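Local coordinates for tapirin (Caldicellulosiruptor hydrothermalis, PDB 6N2C), which probably attaches the thermophilic bacterium to plant biomass by binding cellulose through a zinc-containing beta-helix domain, at residues S190-I195 against N538-F543; N206-S211 against I233-S238; G352-A357 against V375-N380; A371-L376 against N390-V395; E498-N503 against V512-I517. All blocks are in the same frame, centred on the assembly; numbering follows the deposited sequence. Where two conformers were deposited one is given.

Interaction 1. Residues S190-I195 against N538-F543; sequences SSDKII and NGSLQF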
# COMPACT_ATOMS: atom_id res chain seq x y z
N SER A 190 -6.59 16.04 -2.27
CA SER A 190 -6.56 16.68 -3.59
C SER A 190 -7.42 15.89 -4.56
O SER A 190 -7.31 14.67 -4.56
CB SER A 190 -5.13 16.75 -4.13
OG SER A 190 -5.14 17.29 -5.48
N SER A 191 -8.21 16.59 -5.39
CA SER A 191 -8.85 15.94 -6.50
C SER A 191 -7.96 15.77 -7.69
O SER A 191 -8.47 15.28 -8.71
CB SER A 191 -10.10 16.63 -6.92
OG SER A 191 -10.99 16.78 -5.88
N ASP A 192 -6.71 16.15 -7.58
CA ASP A 192 -5.70 15.75 -8.60
C ASP A 192 -4.52 15.12 -7.95
O ASP A 192 -4.71 14.07 -7.35
CB ASP A 192 -5.45 16.98 -9.47
CG ASP A 192 -4.69 16.65 -10.80
OD1 ASP A 192 -4.46 15.51 -11.10
OD2 ASP A 192 -4.52 17.59 -11.57
N LYS A 193 -3.33 15.68 -8.02
CA LYS A 193 -2.14 15.07 -7.45
C LYS A 193 -1.74 15.63 -6.11
O LYS A 193 -2.13 16.74 -5.78
CB LYS A 193 -0.93 15.30 -8.35
CG LYS A 193 -0.99 14.47 -9.64
CD LYS A 193 0.01 15.03 -10.65
CE LYS A 193 -0.34 14.64 -12.11
NZ LYS A 193 -0.70 13.21 -12.30
N ILE A 194 -0.94 14.87 -5.37
CA ILE A 194 -0.23 15.38 -4.23
C ILE A 194 1.26 15.19 -4.48
O ILE A 194 1.71 14.09 -4.59
CB ILE A 194 -0.59 14.80 -2.90
CG1 ILE A 194 -2.08 15.03 -2.62
CG2 ILE A 194 0.18 15.49 -1.80
CD1 ILE A 194 -2.53 14.40 -1.29
N ILE A 195 1.94 16.31 -4.68
CA ILE A 195 3.36 16.33 -4.99
C ILE A 195 4.18 16.85 -3.89
O ILE A 195 4.21 18.06 -3.68
CB ILE A 195 3.67 17.02 -6.34
CG1 ILE A 195 2.69 16.54 -7.41
CG2 ILE A 195 5.13 16.76 -6.72
CD1 ILE A 195 2.58 17.43 -8.59
N ASN A 538 -9.16 21.18 -4.93
CA ASN A 538 -9.70 20.46 -6.11
C ASN A 538 -8.60 20.29 -7.14
O ASN A 538 -8.62 19.30 -7.88
CB ASN A 538 -10.82 21.27 -6.70
CG ASN A 538 -11.87 20.43 -7.36
OD1 ASN A 538 -12.32 19.39 -6.83
ND2 ASN A 538 -12.42 20.98 -8.44
N GLY A 539 -7.64 21.22 -7.20
CA GLY A 539 -6.48 21.05 -8.02
C GLY A 539 -5.40 20.36 -7.23
O GLY A 539 -5.64 19.90 -6.12
N SER A 540 -4.23 20.25 -7.82
CA SER A 540 -3.13 19.57 -7.18
C SER A 540 -2.58 20.31 -5.97
O SER A 540 -2.54 21.54 -5.94
CB SER A 540 -1.94 19.33 -8.13
OG SER A 540 -2.34 18.39 -9.11
N LEU A 541 -2.07 19.52 -5.05
CA LEU A 541 -1.37 20.02 -3.92
C LEU A 541 0.13 19.84 -4.10
O LEU A 541 0.67 18.69 -4.06
CB LEU A 541 -1.86 19.30 -2.66
CG LEU A 541 -1.11 19.60 -1.42
CD1 LEU A 541 -1.14 21.08 -1.04
CD2 LEU A 541 -1.70 18.78 -0.31
N GLN A 542 0.82 20.96 -4.25
CA GLN A 542 2.27 20.91 -4.65
C GLN A 542 3.04 21.65 -3.66
O GLN A 542 2.72 22.83 -3.39
CB GLN A 542 2.44 21.51 -6.03
CG GLN A 542 3.85 21.70 -6.50
CD GLN A 542 4.12 21.08 -7.86
OE1 GLN A 542 3.30 21.23 -8.81
NE2 GLN A 542 5.23 20.33 -7.96
N PHE A 543 4.03 20.99 -3.09
CA PHE A 543 4.93 21.62 -2.16
C PHE A 543 6.13 22.12 -2.96
O PHE A 543 6.85 21.31 -3.55
CB PHE A 543 5.34 20.66 -1.06
CG PHE A 543 4.16 20.29 -0.19
CD1 PHE A 543 3.25 19.28 -0.56
CD2 PHE A 543 3.89 21.03 0.95
CE1 PHE A 543 2.15 18.95 0.22
CE2 PHE A 543 2.76 20.72 1.72
CZ PHE A 543 1.87 19.69 1.36
O HOH W 1 -4.51 20.18 -10.91
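Strand residues I194 and I195 pair in parallel with L541 and Q542, the backbones joined by three hydrogen bonds in which L541 N gives to K193 O, I195 N to L541 O and F543 N to I195 O, the last at 3.0 Å. Ahead of the strands the pairing passes to serine side chains. S540 OG takes the place of a carbonyl and accepts from K193 N at 3.1 Å. S190 OG, swung anti to its own backbone N (chi1 175°), accepts from D192 N in an ST turn and lies 2.7 Å from G539 O and 3.1 Å from K193 O, so its single proton could serve either carbonyl. An alanine at S190 would probably leave D192 N without its acceptor and let the turn shift away from G539. A water bridges the two segments, donating to D192 OD2 and accepting from S540 N. Farther out, S191 OG lies 3.1 Å from N538 OD1. On the buried face I194 and L541 lie side by side, pointing the same way. On the other face I195 runs beside Q542, whose chain bends at chi2, turning CD toward the isoleucine; NE2 of Q542 lies 3.8 Å from I195 CG2. The F543 ring presents its edge to I195 O. The contact joins two distant parts of the chain as adjacent parallel strands of the beta-helix: strand 213-214 follows 194-195 on one side, strand 522-524 borders 541-543 on the other, and the F543 ring packs inward against L548 and I550 of strand 548-552.

Interaction 2. Residues N206-S211 against I233-S238; sequences NMYSSS and IVKNGS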
# COMPACT_ATOMS: atom_id res chain seq x y z
N ASN A 206 -6.42 11.16 8.02
CA ASN A 206 -6.67 10.64 6.66
C ASN A 206 -6.12 11.48 5.56
O ASN A 206 -6.05 12.70 5.69
CB ASN A 206 -8.14 10.32 6.54
CG ASN A 206 -8.56 9.27 7.56
OD1 ASN A 206 -7.84 8.29 7.78
ND2 ASN A 206 -9.73 9.46 8.25
N MET A 207 -5.77 10.85 4.40
CA MET A 207 -5.25 11.59 3.27
C MET A 207 -5.81 10.97 2.01
O MET A 207 -6.01 9.74 1.96
CB MET A 207 -3.68 11.47 3.22
CG MET A 207 -3.06 12.00 1.94
SD MET A 207 -1.19 12.10 1.97
CE MET A 207 -1.02 11.35 3.60
N TYR A 208 -6.32 11.83 1.13
CA TYR A 208 -6.88 11.39 -0.11
C TYR A 208 -6.24 12.13 -1.28
O TYR A 208 -6.02 13.36 -1.26
CB TYR A 208 -8.41 11.67 -0.18
CG TYR A 208 -9.09 11.45 -1.53
CD1 TYR A 208 -9.13 12.43 -2.54
CD2 TYR A 208 -9.75 10.30 -1.78
CE1 TYR A 208 -9.69 12.14 -3.76
CE2 TYR A 208 -10.33 10.03 -2.99
CZ TYR A 208 -10.32 10.99 -3.97
OH TYR A 208 -10.94 10.75 -5.19
N SER A 209 -6.00 11.40 -2.38
CA SER A 209 -5.66 12.04 -3.63
C SER A 209 -6.36 11.30 -4.72
O SER A 209 -6.58 10.08 -4.63
CB SER A 209 -4.13 11.93 -3.82
OG SER A 209 -3.69 12.76 -4.86
N SER A 210 -6.71 11.98 -5.82
CA SER A 210 -7.32 11.29 -6.92
C SER A 210 -6.18 10.72 -7.82
O SER A 210 -6.17 9.52 -8.12
CB SER A 210 -8.23 12.26 -7.72
OG SER A 210 -8.74 11.55 -8.88
N SER A 211 -5.24 11.59 -8.23
CA SER A 211 -4.13 11.14 -9.01
C SER A 211 -2.95 10.87 -8.10
O SER A 211 -3.12 10.77 -6.87
CB SER A 211 -3.90 12.13 -10.19
OG SER A 211 -2.78 11.68 -10.97
N ILE A 233 -5.59 7.07 0.66
CA ILE A 233 -6.38 6.61 -0.44
C ILE A 233 -6.00 7.37 -1.68
O ILE A 233 -6.09 8.55 -1.70
CB ILE A 233 -7.93 6.77 -0.18
CG1 ILE A 233 -8.31 5.98 1.09
CG2 ILE A 233 -8.74 6.43 -1.45
CD1 ILE A 233 -9.72 6.26 1.57
N VAL A 234 -5.62 6.63 -2.69
CA VAL A 234 -5.25 7.20 -4.03
C VAL A 234 -6.22 6.59 -4.99
O VAL A 234 -6.09 5.46 -5.48
CB VAL A 234 -3.80 6.88 -4.43
CG1 VAL A 234 -3.44 7.71 -5.66
CG2 VAL A 234 -2.85 7.29 -3.30
N LYS A 235 -7.29 7.30 -5.22
CA LYS A 235 -8.45 6.68 -5.84
C LYS A 235 -8.22 6.34 -7.36
O LYS A 235 -8.76 5.35 -7.82
CB LYS A 235 -9.61 7.69 -5.77
CG LYS A 235 -10.78 7.31 -6.56
CD LYS A 235 -11.88 6.67 -5.80
CE LYS A 235 -13.02 6.40 -6.78
NZ LYS A 235 -14.32 6.01 -6.25
N ASN A 236 -7.51 7.20 -8.09
CA ASN A 236 -7.29 7.05 -9.52
C ASN A 236 -5.79 7.19 -9.86
O ASN A 236 -5.43 7.73 -10.91
CB ASN A 236 -8.12 8.11 -10.29
CG ASN A 236 -9.59 8.00 -10.00
OD1 ASN A 236 -10.22 7.00 -10.34
ND2 ASN A 236 -10.18 9.04 -9.41
N GLY A 237 -4.92 6.73 -8.98
CA GLY A 237 -3.51 6.92 -9.18
C GLY A 237 -2.64 5.96 -8.43
O GLY A 237 -3.16 5.00 -7.81
N SER A 238 -1.34 6.22 -8.40
CA SER A 238 -0.39 5.39 -7.64
C SER A 238 0.14 6.11 -6.46
O SER A 238 -0.12 7.32 -6.27
CB SER A 238 0.80 4.92 -8.49
OG SER A 238 0.36 4.26 -9.63
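The Y208 side chain crosses those of I233 on the next strand and K235 just beyond it at a slant, its CD2 4.0 Å from I233 CG2 and its hydroxyl oxygen OH 3.4 Å from K235 CB. Y208 and I233 are paired on one face of the sheet; CG of Y208, anti to the backbone N (chi1 171°), lies beside the carbonyl carbon. The K235 chain bends at chi2 and leads away from the tyrosine, its NZ being held by the carbonyl oxygens of I456 and F461. With F189 stacked on the Y208 ring and P462 touching it, the tyrosine ties the strand face to the loop after helix 451-457. A serine in place of Y208 would probably open a gap beside I233 and leave the F189 ring without its stacking partner. This is the rung-to-rung pairing of a parallel beta-helix: strands 206-209 and 231-234 are equivalent strands of successive turns, bonded from I233 N to M207 O, S209 N to I233 O and K235 N to S209 O. On the face away from Y208, S209 and V234 point together, and V234 CG1 rests 3.3 Å from S211 O where the chain begins to turn. Beyond the strands N236 N gives to S210 O at 2.7 Å through a bent bond. In the conformer given, N236 ND2 also gives to S210 OG at 2.9 Å, nearly straight (170°) and in the amide plane; a second conformer of N236 leaves it doubtful how firmly this bond fixes the amide.

Interaction 3. Residues G352-A357 against V375-N380; sequences GTVVYA and VLYCNN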
# COMPACT_ATOMS: atom_id res chain seq x y z
N GLY A 352 2.74 -23.30 10.18
CA GLY A 352 1.35 -23.17 9.85
C GLY A 352 0.93 -22.46 8.56
O GLY A 352 -0.26 -22.28 8.27
N THR A 353 1.91 -22.03 7.80
CA THR A 353 1.68 -21.33 6.58
C THR A 353 1.22 -22.23 5.46
O THR A 353 1.55 -23.44 5.42
CB THR A 353 2.97 -20.57 6.19
OG1 THR A 353 4.11 -21.46 6.17
CG2 THR A 353 3.25 -19.47 7.18
N VAL A 354 0.44 -21.65 4.55
CA VAL A 354 -0.04 -22.37 3.38
C VAL A 354 0.11 -21.44 2.18
O VAL A 354 -0.17 -20.27 2.30
CB VAL A 354 -1.57 -22.76 3.56
CG1 VAL A 354 -2.08 -23.50 2.37
CG2 VAL A 354 -1.73 -23.61 4.80
N VAL A 355 0.46 -22.00 1.04
CA VAL A 355 0.56 -21.27 -0.20
C VAL A 355 -0.36 -21.89 -1.22
O VAL A 355 -0.35 -23.14 -1.40
CB VAL A 355 2.02 -21.34 -0.72
CG1 VAL A 355 2.10 -20.81 -2.19
CG2 VAL A 355 2.91 -20.61 0.21
N TYR A 356 -1.28 -21.08 -1.78
CA TYR A 356 -2.10 -21.46 -2.92
C TYR A 356 -1.72 -20.73 -4.21
O TYR A 356 -1.51 -19.53 -4.20
CB TYR A 356 -3.57 -21.13 -2.64
CG TYR A 356 -4.15 -21.79 -1.40
CD1 TYR A 356 -4.72 -23.09 -1.45
CD2 TYR A 356 -4.20 -21.13 -0.21
CE1 TYR A 356 -5.25 -23.67 -0.29
CE2 TYR A 356 -4.78 -21.67 0.91
CZ TYR A 356 -5.29 -22.95 0.86
OH TYR A 356 -5.81 -23.50 1.99
N ALA A 357 -1.62 -21.47 -5.28
CA ALA A 357 -1.30 -20.95 -6.57
C ALA A 357 -1.98 -21.68 -7.69
O ALA A 357 -2.51 -22.80 -7.60
CB ALA A 357 0.22 -21.04 -6.79
N VAL A 375 2.55 -26.24 3.49
CA VAL A 375 1.92 -26.93 2.45
C VAL A 375 1.71 -25.99 1.25
O VAL A 375 1.19 -24.88 1.44
CB VAL A 375 0.57 -27.50 2.91
CG1 VAL A 375 -0.07 -28.31 1.82
CG2 VAL A 375 0.76 -28.33 4.17
N LEU A 376 2.08 -26.42 0.06
CA LEU A 376 1.89 -25.67 -1.17
C LEU A 376 0.91 -26.40 -2.08
O LEU A 376 1.08 -27.62 -2.35
CB LEU A 376 3.22 -25.42 -1.87
CG LEU A 376 4.18 -24.64 -0.95
CD1 LEU A 376 5.13 -25.59 -0.25
CD2 LEU A 376 4.96 -23.58 -1.67
N TYR A 377 -0.10 -25.68 -2.56
CA TYR A 377 -1.07 -26.18 -3.49
C TYR A 377 -0.91 -25.43 -4.83
O TYR A 377 -0.91 -24.20 -4.82
CB TYR A 377 -2.53 -25.93 -2.97
CG TYR A 377 -2.90 -26.57 -1.71
CD1 TYR A 377 -2.61 -26.02 -0.50
CD2 TYR A 377 -3.55 -27.80 -1.74
CE1 TYR A 377 -2.92 -26.64 0.68
CE2 TYR A 377 -3.89 -28.42 -0.58
CZ TYR A 377 -3.61 -27.86 0.62
OH TYR A 377 -3.94 -28.52 1.78
N CYS A 378 -0.78 -26.16 -5.92
CA CYS A 378 -0.75 -25.59 -7.24
C CYS A 378 -1.49 -26.40 -8.30
O CYS A 378 -1.68 -27.64 -8.16
CB CYS A 378 0.70 -25.24 -7.69
SG CYS A 378 1.71 -26.72 -7.88
N ASN A 379 -1.86 -25.72 -9.39
CA ASN A 379 -2.34 -26.42 -10.56
C ASN A 379 -1.16 -26.96 -11.39
O ASN A 379 -1.06 -28.17 -11.63
CB ASN A 379 -3.25 -25.53 -11.39
CG ASN A 379 -3.58 -26.19 -12.76
OD1 ASN A 379 -3.75 -27.42 -12.85
ND2 ASN A 379 -3.75 -25.37 -13.79
N ASN A 380 -0.21 -26.09 -11.76
CA ASN A 380 0.96 -26.55 -12.45
C ASN A 380 2.18 -26.17 -11.66
O ASN A 380 2.26 -25.06 -11.12
CB ASN A 380 1.02 -25.98 -13.86
CG ASN A 380 -0.08 -26.49 -14.76
OD1 ASN A 380 -0.40 -27.69 -14.80
ND2 ASN A 380 -0.66 -25.57 -15.54
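V355 and L376 meet on the buried face of two parallel strands, lying side by side with L376 CD2 3.8 Å from V355 CB. Next along this face, A357 and C378 come close through their CB atoms at 4.3 Å. The opposite face carries the aromatic pair Y356 and Y377. Their rings are nearly parallel, with planes at 15°, but slid apart so that they barely overlap: the centroids are 5.1 Å apart while Y356 CE1 approaches Y377 CD1 to 3.5 Å. Both side chains have CG anti to the carbonyl carbon (chi1 -58° and -62°), which starts them, at CG, in the same direction. V354 CG1 fills in at the edge of the Y377 ring, 3.7 Å from its CE1. Between the two faces the backbone supplies the polar links, V355 N to V375 O, Y377 N to V355 O and A357 N to Y377 O, the last of them bent. At the entrance to the strands T353 OG1 bonds to T374 OG1; at the far end N379 ND2 has a weak bond to N358 OD1. Strand 354-356 is flanked on its far side by strand 333-335, strand 374-378 by 393-396, and the tyrosine face is overlaid by F442, I444 and P445 of the chain's return path.

Interaction 4. Residues A371-L376 against N390-V395; sequences APDTVL and NVKKIV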
# COMPACT_ATOMS: atom_id res chain seq x y z
N ALA A 371 10.69 -23.35 3.80
CA ALA A 371 9.33 -23.38 4.41
C ALA A 371 9.01 -24.75 4.90
O ALA A 371 8.05 -25.36 4.45
CB ALA A 371 8.30 -22.90 3.38
N PRO A 372 9.81 -25.26 5.86
CA PRO A 372 9.76 -26.71 6.14
C PRO A 372 8.43 -27.20 6.68
O PRO A 372 8.16 -28.38 6.57
CB PRO A 372 10.89 -26.89 7.17
CG PRO A 372 10.89 -25.56 7.89
CD PRO A 372 10.78 -24.59 6.74
N ASP A 373 7.58 -26.33 7.27
CA ASP A 373 6.24 -26.70 7.72
C ASP A 373 5.11 -26.37 6.75
O ASP A 373 3.90 -26.58 7.05
CB ASP A 373 5.89 -26.08 9.11
CG ASP A 373 4.67 -26.71 9.73
OD1 ASP A 373 4.55 -27.99 9.67
OD2 ASP A 373 3.74 -26.01 10.23
N THR A 374 5.46 -25.92 5.55
CA THR A 374 4.42 -25.33 4.69
C THR A 374 3.88 -26.34 3.74
O THR A 374 4.68 -27.14 3.15
CB THR A 374 5.01 -24.12 3.93
OG1 THR A 374 5.51 -23.17 4.84
CG2 THR A 374 4.02 -23.42 2.93
N VAL A 375 2.55 -26.24 3.49
CA VAL A 375 1.92 -26.93 2.45
C VAL A 375 1.71 -25.99 1.25
O VAL A 375 1.19 -24.88 1.44
CB VAL A 375 0.57 -27.50 2.91
CG1 VAL A 375 -0.07 -28.31 1.82
CG2 VAL A 375 0.76 -28.33 4.17
N LEU A 376 2.08 -26.42 0.06
CA LEU A 376 1.89 -25.67 -1.17
C LEU A 376 0.91 -26.40 -2.08
O LEU A 376 1.08 -27.62 -2.35
CB LEU A 376 3.22 -25.42 -1.87
CG LEU A 376 4.18 -24.64 -0.95
CD1 LEU A 376 5.13 -25.59 -0.25
CD2 LEU A 376 4.96 -23.58 -1.67
N ASN A 390 12.53 -26.68 0.48
CA ASN A 390 12.45 -27.32 1.78
C ASN A 390 11.03 -27.08 2.34
O ASN A 390 10.77 -26.01 2.96
CB ASN A 390 13.54 -26.75 2.67
CG ASN A 390 13.53 -27.34 4.05
OD1 ASN A 390 13.04 -28.47 4.25
ND2 ASN A 390 13.99 -26.58 5.01
N VAL A 391 10.12 -28.03 2.13
CA VAL A 391 8.74 -27.87 2.46
C VAL A 391 8.16 -29.11 3.05
O VAL A 391 8.83 -30.16 3.08
CB VAL A 391 7.90 -27.45 1.24
CG1 VAL A 391 8.53 -26.23 0.59
CG2 VAL A 391 7.86 -28.54 0.18
N LYS A 392 6.93 -29.01 3.54
CA LYS A 392 6.28 -30.20 4.10
C LYS A 392 5.53 -31.00 3.04
O LYS A 392 5.66 -32.22 2.99
CB LYS A 392 5.39 -29.78 5.23
CG LYS A 392 4.67 -30.93 5.94
CD LYS A 392 4.13 -30.53 7.31
CE LYS A 392 2.76 -29.88 7.20
NZ LYS A 392 2.32 -29.35 8.52
N LYS A 393 4.66 -30.36 2.28
CA LYS A 393 3.86 -31.06 1.27
C LYS A 393 3.59 -30.18 0.07
O LYS A 393 3.40 -28.97 0.21
CB LYS A 393 2.51 -31.54 1.85
CG LYS A 393 1.59 -32.32 0.92
CD LYS A 393 0.29 -32.73 1.60
CE LYS A 393 -0.46 -33.75 0.79
NZ LYS A 393 -1.80 -34.06 1.43
N ILE A 394 3.61 -30.79 -1.11
CA ILE A 394 3.15 -30.10 -2.32
C ILE A 394 2.01 -30.94 -2.88
O ILE A 394 2.10 -32.17 -3.00
CB ILE A 394 4.27 -29.94 -3.34
CG1 ILE A 394 5.46 -29.18 -2.74
CG2 ILE A 394 3.79 -29.37 -4.67
CD1 ILE A 394 6.70 -29.11 -3.63
N VAL A 395 0.97 -30.24 -3.29
CA VAL A 395 -0.17 -30.81 -3.98
C VAL A 395 -0.19 -30.21 -5.34
O VAL A 395 -0.27 -29.00 -5.46
CB VAL A 395 -1.47 -30.47 -3.20
CG1 VAL A 395 -2.69 -30.94 -3.97
CG2 VAL A 395 -1.43 -31.16 -1.86
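P372 and N390 meet where the puckered proline ring crosses the flat carboxamide of the asparagine obliquely, with P372 CB 3.8 Å from N390 ND2 and 4.0 Å from N390 OD1. The second flat group, the D373 carboxylate, is met from above its plane by K392 NZ, 2.9 Å from OD1 in a salt bridge. The lysine chain bends at chi3 (85°), which sets CE of K392 3.9 Å from V375 CG2, and NZ extends on to the carboxylate. The other carboxylate oxygen, D373 OD2, accepts from G352 N, so the aspartate links three successive turns of the beta-helix. Both segments round a corner of that helix, passing from one parallel sheet to the next: A371 to T374 form a type I turn, while the neighbouring chain bends at K392. Across the corner T374 O receives K392 N at 3.0 Å and, weakly, K393 N, one carbonyl spanning the bend. Regular parallel pairing resumes as L376 N gives to K393 O and V395 N to L376 O. Inside the corner L376 meets V391 at about a right angle, its CD1 3.6 Å from V391 CG1. On the outer face V375 runs beside K393, whose extended chain carries NZ to a salt bridge with E418.

Interaction 5. Residues E498-N503 against V512-I517; sequences EIFNKN and VQIFVI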
# COMPACT_ATOMS: atom_id res chain seq x y z
N GLU A 498 -1.24 34.74 0.23
CA GLU A 498 -1.60 35.68 1.29
C GLU A 498 -1.82 34.97 2.65
O GLU A 498 -1.33 35.45 3.66
CB GLU A 498 -2.88 36.40 0.86
CG GLU A 498 -3.24 37.59 1.72
CD GLU A 498 -4.61 38.19 1.39
OE1 GLU A 498 -4.86 39.30 1.93
OE2 GLU A 498 -5.42 37.57 0.63
N ILE A 499 -2.52 33.82 2.64
CA ILE A 499 -2.69 33.09 3.90
C ILE A 499 -1.42 32.48 4.37
O ILE A 499 -1.07 32.49 5.59
CB ILE A 499 -3.89 32.12 3.86
CG1 ILE A 499 -4.18 31.58 5.26
CG2 ILE A 499 -3.70 30.99 2.88
CD1 ILE A 499 -5.53 30.91 5.41
N PHE A 500 -0.62 31.92 3.46
CA PHE A 500 0.63 31.37 3.92
C PHE A 500 1.57 32.42 4.51
O PHE A 500 2.34 32.11 5.44
CB PHE A 500 1.37 30.54 2.83
CG PHE A 500 0.75 29.20 2.57
CD1 PHE A 500 0.78 28.26 3.55
CD2 PHE A 500 0.16 28.88 1.37
CE1 PHE A 500 0.20 27.02 3.34
CE2 PHE A 500 -0.40 27.60 1.18
CZ PHE A 500 -0.41 26.70 2.21
N ASN A 501 1.54 33.62 3.99
CA ASN A 501 2.38 34.68 4.57
C ASN A 501 1.92 35.14 5.98
O ASN A 501 2.62 35.89 6.62
CB ASN A 501 2.50 35.84 3.59
CG ASN A 501 3.57 35.59 2.54
OD1 ASN A 501 3.30 35.58 1.35
ND2 ASN A 501 4.80 35.38 2.99
N LYS A 502 0.77 34.66 6.46
CA LYS A 502 0.39 34.84 7.88
C LYS A 502 1.18 33.96 8.80
O LYS A 502 1.10 34.12 10.03
CB LYS A 502 -1.11 34.57 8.12
CG LYS A 502 -2.09 35.45 7.38
CD LYS A 502 -1.99 36.91 7.70
CE LYS A 502 -2.84 37.70 6.71
NZ LYS A 502 -4.26 37.25 6.69
N ASN A 503 1.99 33.04 8.24
CA ASN A 503 2.96 32.29 9.00
C ASN A 503 4.43 32.54 8.76
O ASN A 503 4.98 31.95 7.83
CB ASN A 503 2.66 30.82 8.73
CG ASN A 503 2.37 30.11 9.96
OD1 ASN A 503 2.30 30.70 11.03
ND2 ASN A 503 2.15 28.87 9.84
N VAL A 512 0.81 29.98 13.62
CA VAL A 512 -0.61 29.84 13.65
C VAL A 512 -1.05 28.76 12.70
O VAL A 512 -0.42 28.49 11.66
CB VAL A 512 -1.32 31.14 13.30
CG1 VAL A 512 -0.84 32.24 14.27
CG2 VAL A 512 -1.10 31.59 11.87
N GLN A 513 -2.19 28.22 13.01
CA GLN A 513 -2.75 27.18 12.20
C GLN A 513 -3.31 27.73 10.94
O GLN A 513 -3.78 28.84 10.90
CB GLN A 513 -3.78 26.37 12.96
CG GLN A 513 -3.35 25.79 14.34
CD GLN A 513 -4.43 25.28 15.23
OE1 GLN A 513 -5.63 25.51 14.95
NE2 GLN A 513 -4.06 24.66 16.37
N ILE A 514 -3.30 26.88 9.89
CA ILE A 514 -3.70 27.29 8.56
C ILE A 514 -4.68 26.27 8.02
O ILE A 514 -4.36 25.10 7.97
CB ILE A 514 -2.48 27.42 7.62
CG1 ILE A 514 -1.48 28.50 8.07
CG2 ILE A 514 -2.90 27.67 6.19
CD1 ILE A 514 -2.04 29.85 7.96
N PHE A 515 -5.85 26.75 7.58
CA PHE A 515 -6.86 25.85 7.01
C PHE A 515 -7.27 26.40 5.64
O PHE A 515 -7.83 27.50 5.55
CB PHE A 515 -8.07 25.78 7.96
CG PHE A 515 -7.71 25.28 9.29
CD1 PHE A 515 -7.61 23.94 9.58
CD2 PHE A 515 -7.37 26.21 10.31
CE1 PHE A 515 -7.24 23.49 10.84
CE2 PHE A 515 -6.97 25.75 11.52
CZ PHE A 515 -6.94 24.44 11.81
N VAL A 516 -6.99 25.62 4.60
CA VAL A 516 -7.28 25.99 3.21
C VAL A 516 -8.19 25.00 2.54
O VAL A 516 -7.90 23.79 2.53
CB VAL A 516 -5.99 26.22 2.41
CG1 VAL A 516 -6.34 26.67 1.01
CG2 VAL A 516 -5.12 27.23 3.04
N ILE A 517 -9.32 25.47 2.00
CA ILE A 517 -10.23 24.64 1.27
C ILE A 517 -10.52 25.35 -0.05
O ILE A 517 -11.12 26.46 0.00
CB ILE A 517 -11.53 24.39 2.00
CG1 ILE A 517 -11.29 23.73 3.39
CG2 ILE A 517 -12.41 23.43 1.15
CD1 ILE A 517 -11.10 24.76 4.50
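I499 and I514 reach toward each other tip to tip, joining helix 494-500 to strand 513-518. I514 has CG1 anti to its carbonyl carbon, and a further bend at chi2 (-67°) places CD1 3.9 Å from I499 CG1 and 3.7 Å from I499 O. I499 is built differently: CG1 stands anti to the backbone N and CG2 occupies the crowded position between N and the carbonyl carbon. That rotamer gives the residue two points of contact, since CG2 slides past V516 and comes to 4.0 Å from its CG2. The F500 ring leaves the helix in another direction yet bends back far enough for CE1 to lie 4.3 Å from I514 CG2, approached obliquely, while I522 and V524 pack against it. A type I turn from F500 to N503 leads out of the helix and brings the asparagine to the start of the strand. Chi1 of -122°, away from the staggered values, brings N503 CG up to V512, and the amide there meets its backbone: OD1 accepts from V512 N at 3.1 Å in a nearly straight bond (164°), and ND2 gives a weak, bent one to V512 O. Helix 494-500 lies in the chain between the neighbouring parallel strands 483-488 and 513-518. The apolar tips seal helix to strand, whereas the buried amide pairs with both backbone polar atoms of V512, firmly at N and weakly at O, tying the turn to the residue before the strand; the N503 side chain lies about 9 Å from the zinc ion held by H530, D532 and E551.

How the interactions relate
Interactions 1 to 4 are parallel strand pairings, whereas interaction 5 packs a helix on a strand at one end of the domain. Interactions 3 and 4 share strand 374-378, whose two edges they use, and touch through T353 with T374 and G352 with D373. Interactions 1 and 2 also touch, the D192 and K193 turn meeting S211, although interaction 1 joins segments far apart in sequence and interaction 2 consecutive turns. Interactions 2 and 5 are mostly buried; the others each have a buried face and a more accessible one. Serines and asparagines serve the turns of 1 and 2, tyrosines the face of 3, a salt bridge the corner of 4, aliphatic tips the centre of 5.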